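Local coordinates for heme utilization cystosolic carrier protein HutX (Pectobacterium carotovorum, PDB 2PH0) that probably binds heme in the bacterial cytosol and carries it onward during heme utilisation, at residues B[62-67]-B[135-140]; B[106-111]-B[123-128]; B[110-115]-B[152-157]. All coordinates share one frame; numbering follows the deposited sequence.

How the contacts relate
All three contacts belong to one antiparallel six-stranded sheet and the helix laid against it. Contact 1 pairs strands 60-66 and 132-137, contact 2 pairs the neighbouring strands 107-115 and 118-126, and contact 3 sets helix 148-160 on strand 107-115. Contact 2 is the more deeply buried strand pairing, rich in aromatic and branched side chains. Contact 1 is partly exposed and mixes backbone bonding with a lysine, a histidine and a bound water. Contact 3 has no backbone pairing: its aromatic core is flanked by a salt bridge at the surface. Contacts 2 and 3 share Phe110 and Ile111, and Val123 packs on Phe154; Ile136 and Val123 link contacts 1 and 2.

Contact 1 (B[62-67]-B[135-140])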
# COMPACT_ATOMS: atom_id res chain seq x y z
N THR B 62 3.60 6.99 10.66
CA THR B 62 3.91 5.82 9.86
C THR B 62 2.66 5.39 9.11
O THR B 62 1.67 4.98 9.74
CB THR B 62 4.38 4.63 10.72
OG1 THR B 62 5.64 4.95 11.35
CG2 THR B 62 4.56 3.39 9.86
N LEU B 63 2.67 5.51 7.79
CA LEU B 63 1.52 5.09 6.99
C LEU B 63 1.79 3.64 6.60
O LEU B 63 2.89 3.31 6.16
CB LEU B 63 1.36 5.96 5.74
CG LEU B 63 0.14 5.60 4.87
CD1 LEU B 63 -0.39 6.83 4.17
CD2 LEU B 63 0.53 4.53 3.86
N ILE B 64 0.79 2.79 6.77
CA ILE B 64 0.96 1.37 6.49
C ILE B 64 -0.14 0.81 5.61
O ILE B 64 -1.32 1.14 5.79
CB ILE B 64 0.95 0.55 7.81
CG1 ILE B 64 2.12 0.95 8.70
CG2 ILE B 64 0.98 -0.95 7.51
CD1 ILE B 64 2.13 0.27 10.05
N SER B 65 0.26 -0.02 4.66
CA SER B 65 -0.67 -0.71 3.78
C SER B 65 -0.56 -2.14 4.31
O SER B 65 0.52 -2.71 4.32
CB SER B 65 -0.20 -0.68 2.33
OG SER B 65 -1.08 -1.45 1.53
N HIS B 66 -1.68 -2.71 4.74
CA HIS B 66 -1.64 -4.05 5.31
C HIS B 66 -2.58 -5.02 4.63
O HIS B 66 -3.81 -4.88 4.72
CB HIS B 66 -1.96 -3.98 6.81
CG HIS B 66 -1.75 -5.26 7.54
ND1 HIS B 66 -2.21 -6.48 7.07
CD2 HIS B 66 -1.16 -5.53 8.73
CE1 HIS B 66 -1.90 -7.43 7.93
NE2 HIS B 66 -1.26 -6.88 8.95
N THR B 67 -2.01 -5.99 3.93
CA THR B 67 -2.81 -7.01 3.25
C THR B 67 -2.17 -8.35 3.57
O THR B 67 -1.13 -8.41 4.22
CB THR B 67 -2.81 -6.83 1.72
OG1 THR B 67 -1.55 -7.28 1.20
CG2 THR B 67 -3.00 -5.36 1.35
N LYS B 135 -3.47 2.55 7.15
CA LYS B 135 -3.54 2.92 8.56
C LYS B 135 -2.44 3.92 8.83
O LYS B 135 -1.42 3.93 8.15
CB LYS B 135 -3.29 1.70 9.44
CG LYS B 135 -4.11 0.47 9.12
CD LYS B 135 -3.70 -0.64 10.07
CE LYS B 135 -4.32 -1.97 9.70
NZ LYS B 135 -3.80 -3.04 10.59
N ILE B 136 -2.65 4.76 9.84
CA ILE B 136 -1.64 5.74 10.21
C ILE B 136 -1.36 5.55 11.71
O ILE B 136 -2.28 5.60 12.51
CB ILE B 136 -2.14 7.17 9.96
CG1 ILE B 136 -2.46 7.35 8.47
CG2 ILE B 136 -1.07 8.18 10.38
CD1 ILE B 136 -3.08 8.69 8.14
N PHE B 137 -0.10 5.30 12.06
CA PHE B 137 0.28 5.11 13.47
C PHE B 137 1.11 6.27 14.00
O PHE B 137 1.96 6.80 13.29
CB PHE B 137 1.10 3.83 13.65
CG PHE B 137 0.29 2.57 13.53
CD1 PHE B 137 -0.05 2.06 12.28
CD2 PHE B 137 -0.12 1.88 14.67
CE1 PHE B 137 -0.80 0.89 12.17
CE2 PHE B 137 -0.87 0.71 14.56
CZ PHE B 137 -1.21 0.21 13.31
N LEU B 138 0.87 6.64 15.25
CA LEU B 138 1.61 7.72 15.89
C LEU B 138 3.01 7.21 16.24
O LEU B 138 3.20 6.01 16.44
CB LEU B 138 0.92 8.16 17.19
CG LEU B 138 -0.54 8.61 17.09
CD1 LEU B 138 -0.96 9.22 18.42
CD2 LEU B 138 -0.70 9.63 15.98
N GLY B 139 3.96 8.14 16.30
CA GLY B 139 5.34 7.81 16.62
C GLY B 139 5.62 7.78 18.11
O GLY B 139 4.74 8.07 18.92
N ARG B 140 6.85 7.44 18.49
CA ARG B 140 7.23 7.34 19.90
C ARG B 140 8.34 8.30 20.31
O ARG B 140 9.05 8.84 19.46
CB ARG B 140 7.67 5.91 20.21
CG ARG B 140 6.85 4.86 19.49
CD ARG B 140 7.17 3.47 20.00
NE ARG B 140 6.49 3.20 21.25
CZ ARG B 140 5.20 2.90 21.35
NH1 ARG B 140 4.45 2.84 20.26
NH2 ARG B 140 4.65 2.69 22.54
O HOH W 1 4.93 6.13 13.64
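Thr62 places its carbonyl oxygen at the edge of the Phe137 ring, near the ring plane, while the terminal methyl of Ile64 comes to the same ring obliquely, with Ile64 CD1 3.6 Å from Phe137 CD1. The other flat group, the imidazole of His66, meets the end of the Lys135 chain, again at a slant: His66 CD2 lies 4.1 Å from Lys135 NZ. The side chains of Thr62, Ile64, Lys135 and Phe137 share one face of an antiparallel pairing between strands 60-66 and 132-137, neighbours in the six-stranded sheet of this ChuX/HutX family member.

Thr62 with Phe137 and Ile64 with Lys135 are hydrogen-bonded pairs, each closed by two backbone bonds. The shortest of the four bonds is the 2.8 Å from Ile64 N to Lys135 O. The longest is the 3.1 Å from Thr62 N to Phe137 O. Leu63 and Ile136 form the non-hydrogen-bonded pair in the middle, with their CA atoms 4.6 Å apart and their side chains on the opposite face, where both touch Leu78. Leu63 also packs on Leu72 of the second subunit, bringing this strand to the dimer contact.

Ile64 has CG1 anti to its carbonyl carbon (chi1 -63°) and an extended end, a shape that carries CD1 across to the neighbouring strand's aromatic ring. Lys135 is extended beyond CG, and its ammonium forms a salt bridge with Glu18, which gives the charge a partner outside the strand pair. At the other end of the pairing a water spans the two strands: it lies 2.7 Å from Thr62 OG1 and donates to Phe137 O at 3.1 Å, so this carbonyl oxygen accepts from both the water and Thr62 N.

Contact 2 (B[106-111]-B[123-128]); sequences QHIAFI and VVFFNA
With CG anti to its own carbonyl carbon (chi1 -56°), Phe126 turns its ring across to the opposite strand, where the CD2-CE2 edge follows the backbone from His107 to Ala109. Phe126 CD2 is 3.5 Å from His107 O, and CE2 is 3.7 Å from Ala109 CB, which lies in the ring plane. Phe110 has the same kind of first torsion (chi1 -72°), and its side chain runs beside that of Val123 in the same direction. Val123 CG2 touches Phe110 CE2 at 3.7 Å, while Val123 CG1 stands over one ring face, offset toward the rim.

The two strands form a beta hairpin in which residues of alternate pairs face opposite sides of the sheet. On the side of Phe110, Ile108 CG2 rests on Val123 CG1 at 3.8 Å and its CD1 reaches the Phe125 ring obliquely. On the other side, Ile111 CD1 crosses to Val124 CG2. Ala109 and Val124 are a hydrogen-bonded pair, bonded in both directions through their backbones.

Toward the start of strand 107-115 the regular pattern gives way to a classic beta bulge, where two residues, Gln106 and His107, stand opposite the single Phe126. Phe126 O accepts from Gln106 N at 2.8 Å, nearly along the C=O axis, and only weakly from His107 N at 3.4 Å. Phe126 N in turn donates to His107 O.

The hairpin is flanked in the sheet by strand 40-44 beyond 107-115 and by strand 132-137 beyond 118-126. Helix 28-33 covers the side of Ala109 and Phe126, its Phe29 stacking on His107 and meeting Phe126 edge to face, whereas helix 148-160 packs against Phe110 and Val123 on the other side.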
# COMPACT_ATOMS: atom_id res chain seq x y z
N GLN B 106 -15.41 4.74 3.66
CA GLN B 106 -16.75 4.73 4.25
C GLN B 106 -16.74 4.80 5.77
O GLN B 106 -17.74 5.19 6.39
CB GLN B 106 -17.50 3.47 3.81
CG GLN B 106 -17.84 3.41 2.33
CD GLN B 106 -18.61 4.63 1.86
OE1 GLN B 106 -19.68 4.95 2.39
NE2 GLN B 106 -18.08 5.32 0.85
N HIS B 107 -15.61 4.44 6.37
CA HIS B 107 -15.48 4.45 7.83
C HIS B 107 -14.07 4.83 8.24
O HIS B 107 -13.10 4.53 7.54
CB HIS B 107 -15.80 3.08 8.41
CG HIS B 107 -17.19 2.59 8.11
ND1 HIS B 107 -18.32 3.18 8.65
CD2 HIS B 107 -17.63 1.59 7.32
CE1 HIS B 107 -19.39 2.55 8.20
NE2 HIS B 107 -19.00 1.58 7.40
N ILE B 108 -13.96 5.52 9.37
CA ILE B 108 -12.66 5.91 9.90
C ILE B 108 -12.68 5.55 11.37
O ILE B 108 -13.67 5.77 12.07
CB ILE B 108 -12.41 7.43 9.74
CG1 ILE B 108 -12.42 7.80 8.25
CG2 ILE B 108 -11.06 7.80 10.36
CD1 ILE B 108 -12.16 9.28 7.97
N ALA B 109 -11.58 4.97 11.85
CA ALA B 109 -11.51 4.59 13.26
C ALA B 109 -10.24 5.08 13.92
O ALA B 109 -9.15 5.03 13.34
CB ALA B 109 -11.60 3.06 13.39
N PHE B 110 -10.40 5.58 15.15
CA PHE B 110 -9.29 6.05 15.96
C PHE B 110 -9.17 4.97 17.04
O PHE B 110 -10.04 4.82 17.89
CB PHE B 110 -9.60 7.42 16.57
CG PHE B 110 -9.58 8.54 15.56
CD1 PHE B 110 -10.65 8.74 14.69
CD2 PHE B 110 -8.49 9.40 15.49
CE1 PHE B 110 -10.62 9.78 13.75
CE2 PHE B 110 -8.45 10.44 14.56
CZ PHE B 110 -9.52 10.63 13.69
N ILE B 111 -8.08 4.21 16.98
CA ILE B 111 -7.88 3.09 17.89
C ILE B 111 -6.69 3.25 18.81
O ILE B 111 -5.59 3.54 18.36
CB ILE B 111 -7.66 1.79 17.08
CG1 ILE B 111 -8.79 1.61 16.06
CG2 ILE B 111 -7.56 0.59 18.00
CD1 ILE B 111 -8.58 0.44 15.12
N VAL B 123 -5.04 5.49 13.14
CA VAL B 123 -6.23 5.99 12.48
C VAL B 123 -6.36 5.06 11.29
O VAL B 123 -5.47 5.00 10.44
CB VAL B 123 -6.08 7.42 11.97
CG1 VAL B 123 -7.37 7.86 11.30
CG2 VAL B 123 -5.74 8.35 13.12
N VAL B 124 -7.46 4.31 11.24
CA VAL B 124 -7.67 3.35 10.16
C VAL B 124 -8.78 3.80 9.21
O VAL B 124 -9.86 4.18 9.65
CB VAL B 124 -8.02 1.97 10.73
CG1 VAL B 124 -8.08 0.94 9.61
CG2 VAL B 124 -6.96 1.56 11.77
N PHE B 125 -8.50 3.75 7.91
CA PHE B 125 -9.46 4.15 6.88
C PHE B 125 -9.98 2.89 6.19
O PHE B 125 -9.20 2.10 5.66
CB PHE B 125 -8.76 5.08 5.87
CG PHE B 125 -8.22 6.34 6.49
CD1 PHE B 125 -8.84 7.57 6.27
CD2 PHE B 125 -7.08 6.30 7.30
CE1 PHE B 125 -8.33 8.74 6.83
CE2 PHE B 125 -6.56 7.46 7.86
CZ PHE B 125 -7.19 8.69 7.63
N PHE B 126 -11.30 2.72 6.20
CA PHE B 126 -11.95 1.54 5.63
C PHE B 126 -12.79 1.81 4.39
O PHE B 126 -13.42 2.86 4.27
CB PHE B 126 -12.91 0.93 6.67
CG PHE B 126 -12.26 0.57 7.97
CD1 PHE B 126 -11.77 -0.72 8.19
CD2 PHE B 126 -12.20 1.49 9.01
CE1 PHE B 126 -11.23 -1.08 9.42
CE2 PHE B 126 -11.65 1.14 10.25
CZ PHE B 126 -11.17 -0.15 10.45
N ASN B 127 -12.83 0.83 3.48
CA ASN B 127 -13.65 0.96 2.28
C ASN B 127 -15.01 0.32 2.58
O ASN B 127 -15.27 -0.12 3.70
CB ASN B 127 -12.98 0.28 1.07
CG ASN B 127 -12.71 -1.20 1.29
OD1 ASN B 127 -13.36 -1.85 2.11
ND2 ASN B 127 -11.77 -1.75 0.53
N ALA B 128 -15.88 0.26 1.57
CA ALA B 128 -17.22 -0.31 1.76
C ALA B 128 -17.22 -1.78 2.14
O ALA B 128 -18.15 -2.24 2.81
CB ALA B 128 -18.05 -0.09 0.49

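Contact 3 (B[110-115]-B[152-157])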
# COMPACT_ATOMS: atom_id res chain seq x y z
N PHE B 110 -10.40 5.58 15.15
CA PHE B 110 -9.29 6.05 15.96
C PHE B 110 -9.17 4.97 17.04
O PHE B 110 -10.04 4.82 17.89
CB PHE B 110 -9.60 7.42 16.57
CG PHE B 110 -9.58 8.54 15.56
CD1 PHE B 110 -10.65 8.74 14.69
CD2 PHE B 110 -8.49 9.40 15.49
CE1 PHE B 110 -10.62 9.78 13.75
CE2 PHE B 110 -8.45 10.44 14.56
CZ PHE B 110 -9.52 10.63 13.69
N ILE B 111 -8.08 4.21 16.98
CA ILE B 111 -7.88 3.09 17.89
C ILE B 111 -6.69 3.25 18.81
O ILE B 111 -5.59 3.54 18.36
CB ILE B 111 -7.66 1.79 17.08
CG1 ILE B 111 -8.79 1.61 16.06
CG2 ILE B 111 -7.56 0.59 18.00
CD1 ILE B 111 -8.58 0.44 15.12
N GLU B 112 -6.92 3.07 20.10
CA GLU B 112 -5.85 3.14 21.08
C GLU B 112 -5.86 1.77 21.77
O GLU B 112 -6.76 1.47 22.53
CB GLU B 112 -6.10 4.26 22.08
CG GLU B 112 -5.97 5.65 21.47
CD GLU B 112 -6.18 6.79 22.47
OE1 GLU B 112 -7.33 7.03 22.89
OE2 GLU B 112 -5.18 7.44 22.84
N ARG B 113 -4.87 0.95 21.46
CA ARG B 113 -4.79 -0.39 22.04
C ARG B 113 -3.35 -0.87 22.12
O ARG B 113 -2.45 -0.27 21.54
CB ARG B 113 -5.61 -1.37 21.19
CG ARG B 113 -5.10 -1.50 19.76
CD ARG B 113 -5.98 -2.42 18.92
NE ARG B 113 -5.85 -3.82 19.31
CZ ARG B 113 -4.97 -4.67 18.77
NH1 ARG B 113 -4.14 -4.26 17.83
NH2 ARG B 113 -4.93 -5.92 19.19
N LYS B 114 -3.12 -1.95 22.86
CA LYS B 114 -1.77 -2.48 22.96
C LYS B 114 -1.49 -3.48 21.86
O LYS B 114 -2.37 -4.21 21.42
CB LYS B 114 -1.56 -3.14 24.32
CG LYS B 114 -1.29 -2.17 25.46
CD LYS B 114 -0.94 -2.91 26.74
CE LYS B 114 -0.40 -1.95 27.78
NZ LYS B 114 0.82 -1.27 27.28
N PHE B 115 -0.24 -3.50 21.41
CA PHE B 115 0.20 -4.44 20.39
C PHE B 115 1.58 -4.92 20.82
O PHE B 115 2.49 -4.11 20.99
CB PHE B 115 0.31 -3.78 19.02
CG PHE B 115 0.80 -4.71 17.94
CD1 PHE B 115 0.06 -5.84 17.58
CD2 PHE B 115 2.01 -4.48 17.31
CE1 PHE B 115 0.52 -6.71 16.60
CE2 PHE B 115 2.49 -5.35 16.32
CZ PHE B 115 1.74 -6.47 15.97
N ASP B 152 -2.27 13.88 22.12
CA ASP B 152 -3.24 14.92 22.42
C ASP B 152 -4.01 15.36 21.16
O ASP B 152 -5.22 15.50 21.20
CB ASP B 152 -2.57 16.14 23.06
CG ASP B 152 -1.96 15.83 24.41
OD1 ASP B 152 -2.48 14.93 25.11
OD2 ASP B 152 -0.96 16.48 24.79
N ALA B 153 -3.32 15.57 20.05
CA ALA B 153 -4.01 15.98 18.82
C ALA B 153 -4.92 14.86 18.32
O ALA B 153 -6.01 15.12 17.80
CB ALA B 153 -2.98 16.35 17.75
N PHE B 154 -4.45 13.62 18.46
CA PHE B 154 -5.19 12.43 18.04
C PHE B 154 -6.48 12.32 18.84
O PHE B 154 -7.56 12.11 18.29
CB PHE B 154 -4.29 11.19 18.24
CG PHE B 154 -4.96 9.86 17.98
CD1 PHE B 154 -5.83 9.28 18.91
CD2 PHE B 154 -4.64 9.12 16.82
CE1 PHE B 154 -6.36 8.00 18.70
CE2 PHE B 154 -5.17 7.84 16.61
CZ PHE B 154 -6.03 7.28 17.54
N ARG B 155 -6.39 12.47 20.16
CA ARG B 155 -7.59 12.39 20.97
C ARG B 155 -8.53 13.57 20.72
O ARG B 155 -9.75 13.41 20.74
CB ARG B 155 -7.22 12.29 22.45
CG ARG B 155 -6.54 10.95 22.78
CD ARG B 155 -6.03 10.94 24.21
NE ARG B 155 -5.49 9.64 24.57
CZ ARG B 155 -4.86 9.39 25.71
NH1 ARG B 155 -4.69 10.35 26.61
NH2 ARG B 155 -4.39 8.18 25.95
N ALA B 156 -7.97 14.75 20.45
CA ALA B 156 -8.79 15.93 20.18
C ALA B 156 -9.62 15.74 18.91
O ALA B 156 -10.81 16.03 18.88
CB ALA B 156 -7.91 17.16 20.03
N LEU B 157 -8.97 15.24 17.87
CA LEU B 157 -9.64 15.00 16.60
C LEU B 157 -10.71 13.94 16.77
O LEU B 157 -11.85 14.12 16.31
CB LEU B 157 -8.62 14.57 15.54
CG LEU B 157 -9.16 14.23 14.15
CD1 LEU B 157 -9.99 15.39 13.59
CD2 LEU B 157 -7.98 13.94 13.24
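Phe154 is the first residue of segment 152-157 to meet the strand. Its CG is anti to the backbone N (chi1 175°), which carries the ring out from the helix toward strand 110-115. There the edge of Phe110 points at the Phe154 face in a T-shaped pair, ring centroids 5.2 Å apart and planes at 75°, with Phe110 CD2 over the centre of the face. The tip of the ring goes further in, Phe154 CZ lying 3.7 Å from Phe110 CB. Ile111 N sits at the ring edge, in its plane, and Glu112 CG approaches Phe154 CE1 obliquely at 3.7 Å, so the aliphatic part of the glutamate helps enclose the ring.

Arg155 begins by pointing away from the strand, but its chain, extended from CG to NE, brings the guanidinium back to Glu112. The resulting salt bridge rests on one carboxylate oxygen: Glu112 OE2 receives Arg155 NE at 2.8 Å through its syn lone pair, and Arg155 NH2 bonds to it weakly at 3.3 Å. OE2 is close to the guanidinium plane, although the carboxylate as a whole is turned 69° from it. The bridge lies at the solvent side of the aromatic pair.

This is helix-on-sheet packing: helix 148-160 lies across one face of the antiparallel sheet, with the axes of the two short segments 9.7 Å apart at closest approach.

Leu157, one helical turn beyond Phe154, sets its branch point against the far end of the Phe110 ring. Leu157 CG is 3.6 Å from Phe110 CZ and Leu157 CD2 3.7 Å from the same atom, the two side chains crossing at about a right angle. Leu157 also touches Trp58, while Phe110 packs on Leu161.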